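Local coordinates for protein tartrate dehydrogenase/decarboxylase (Pseudomonas putida, PDB 3FLK) that oxidises tartrate to oxaloglycolate with NAD+ and a divalent metal, and also converts meso-tartrate to D-glycerate and D-malate to pyruvate, at residues A[318-321]-A[322-325]. The protein carries 1 engineered substitution. Numbering follows the deposited sequence.
With SO4 (sulfate ion), chain J.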
loop_
_atom_site.group_PDB
_atom_site.type_symbol
_atom_site.label_atom_id
_atom_site.label_comp_id
_atom_site.label_asym_id
_atom_site.label_seq_id
_atom_site.Cartn_x
_atom_site.Cartn_y
_atom_site.Cartn_z
ATOM N N ARG A 318 33.356 -7.561 18.938
ATOM C CA ARG A 318 33.985 -7.551 17.614
ATOM C C ARG A 318 32.945 -7.497 16.489
ATOM O O ARG A 318 33.115 -6.768 15.509
ATOM C CB ARG A 318 34.878 -8.783 17.432
ATOM C CG ARG A 318 36.083 -8.844 18.362
ATOM C CD ARG A 318 36.837 -10.154 18.189
ATOM N NE ARG A 318 38.073 -10.186 18.971
ATOM C CZ ARG A 318 39.270 -9.833 18.508
ATOM N NH1 ARG A 318 39.415 -9.415 17.256
ATOM N NH2 ARG A 318 40.333 -9.898 19.302
ATOM N N TYR A 319 31.872 -8.268 16.650
ATOM C CA TYR A 319 30.798 -8.338 15.661
ATOM C C TYR A 319 29.965 -7.062 15.610
ATOM O O TYR A 319 29.525 -6.646 14.534
ATOM C CB TYR A 319 29.917 -9.563 15.912
ATOM C CG TYR A 319 30.567 -10.856 15.478
ATOM C CD1 TYR A 319 30.294 -11.407 14.229
ATOM C CD2 TYR A 319 31.472 -11.522 16.310
ATOM C CE1 TYR A 319 30.896 -12.590 13.816
ATOM C CE2 TYR A 319 32.081 -12.708 15.907
ATOM C CZ TYR A 319 31.788 -13.233 14.656
ATOM O OH TYR A 319 32.381 -14.404 14.247
ATOM N N GLN A 320 29.763 -6.440 16.770
ATOM C CA GLN A 320 29.044 -5.170 16.851
ATOM C C GLN A 320 29.823 -4.045 16.169
ATOM O O GLN A 320 29.237 -3.214 15.469
ATOM C CB GLN A 320 28.730 -4.802 18.303
ATOM C CG GLN A 320 27.785 -3.611 18.457
ATOM C CD GLN A 320 26.438 -3.834 17.783
ATOM O OE1 GLN A 320 25.748 -4.819 18.055
ATOM N NE2 GLN A 320 26.059 -2.918 16.896
ATOM N N ARG A 321 31.139 -4.029 16.374
ATOM C CA ARG A 321 32.015 -3.047 15.739
ATOM C C ARG A 321 32.089 -3.262 14.231
ATOM O O ARG A 321 32.181 -2.299 13.472
ATOM C CB ARG A 321 33.420 -3.087 16.346
ATOM C CG ARG A 321 33.516 -2.488 17.741
ATOM C CD ARG A 321 34.971 -2.255 18.146
ATOM N NE ARG A 321 35.700 -3.506 18.355
ATOM C CZ ARG A 321 35.864 -4.098 19.535
ATOM N NH1 ARG A 321 35.354 -3.557 20.635
ATOM N NH2 ARG A 321 36.545 -5.233 19.617
ATOM N N ALA A 322 32.054 -4.526 13.810
ATOM C CA ALA A 322 32.027 -4.875 12.391
ATOM C C ALA A 322 30.756 -4.347 11.723
ATOM O O ALA A 322 30.823 -3.764 10.640
ATOM C CB ALA A 322 32.153 -6.376 12.200
ATOM N N HIS A 323 29.612 -4.539 12.386
ATOM C CA HIS A 323 28.340 -3.965 11.940
ATOM C C HIS A 323 28.443 -2.450 11.798
ATOM O O HIS A 323 28.097 -1.893 10.754
ATOM C CB HIS A 323 27.199 -4.318 12.906
ATOM C CG HIS A 323 25.966 -3.489 12.707
ATOM N ND1 HIS A 323 25.777 -2.273 13.328
ATOM C CD2 HIS A 323 24.868 -3.694 11.941
ATOM C CE1 HIS A 323 24.615 -1.767 12.956
ATOM N NE2 HIS A 323 24.043 -2.610 12.116
ATOM N N ASP A 324 28.922 -1.796 12.856
ATOM C CA ASP A 324 29.030 -0.338 12.905
ATOM C C ASP A 324 29.963 0.218 11.828
ATOM O O ASP A 324 29.672 1.255 11.234
ATOM C CB ASP A 324 29.484 0.125 14.298
ATOM C CG ASP A 324 28.479 -0.218 15.399
ATOM O OD1 ASP A 324 27.437 -0.856 15.116
ATOM O OD2 ASP A 324 28.743 0.150 16.565
ATOM N N ASP A 325 31.073 -0.475 11.579
ATOM C CA ASP A 325 32.028 -0.068 10.543
ATOM C C ASP A 325 31.455 -0.222 9.138
ATOM O O ASP A 325 31.755 0.577 8.251
ATOM C CB ASP A 325 33.340 -0.849 10.665
ATOM C CG ASP A 325 34.260 -0.290 11.742
ATOM O OD1 ASP A 325 33.893 0.708 12.401
ATOM O OD2 ASP A 325 35.357 -0.852 11.926
HETATM S S SO4 J . 21.216 -0.423 11.615
HETATM O O1 SO4 J . 19.790 -0.327 11.314
HETATM O O2 SO4 J . 21.394 -0.792 13.016
HETATM O O3 SO4 J . 21.837 -1.438 10.770
HETATM O O4 SO4 J . 21.845 0.874 11.376
#
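Near its start, the helix 317-336 carries Q320 one turn before the adjacent H323 and D324, and their side chains meet at one carboxylate oxygen, D324 OD1. Beneath them runs the regular i to i+4 bonding of an alpha-helix, in which D324 N donates to Q320 O at 3.0 Å. The same residue pair is bonded again through its side chains: Q320 NE2 reaches D324 OD1 at 3.1 Å on the syn side, somewhat out of the carboxylate plane, and the bond is moderately bent. The Q320 amide gets there by a chain that sets off with CG opposite the backbone N (chi1 -170°) and bends at chi2, and NE2 has a second acceptor in E310 of helix 299-313. H323 supplies the other donor. Its ND1 lies 2.8 Å from D324 OD1, almost straight at 172° and in the ring plane, a His-carboxylate hydrogen bond between sequence neighbours. Alongside, the Q320 amide and the imidazole point the same way with their planes 59° apart. Helix 317-336 belongs to the isocitrate/isopropylmalate dehydrogenase fold, and the contact lies away from the NADH, oxalate and metal sites. Through its other nitrogen, NE2, H323 donates to O3 of a sulfate ion at 2.8 Å, close to the ring plane; W303 and R111 also bind this ion, which probably came from the crystallisation liquor. With both ring nitrogens acting as donors the imidazole is probably protonated, a state that the carboxylate and the sulfate would both stabilise. A leucine in place of H323 would probably leave D324 OD1 with Q320 as its one side-chain donor within this turn and take one hydrogen-bond donor from the sulfate. A322 and Y319 pack on L309, while D325 bonds to H35 of helix 17-35.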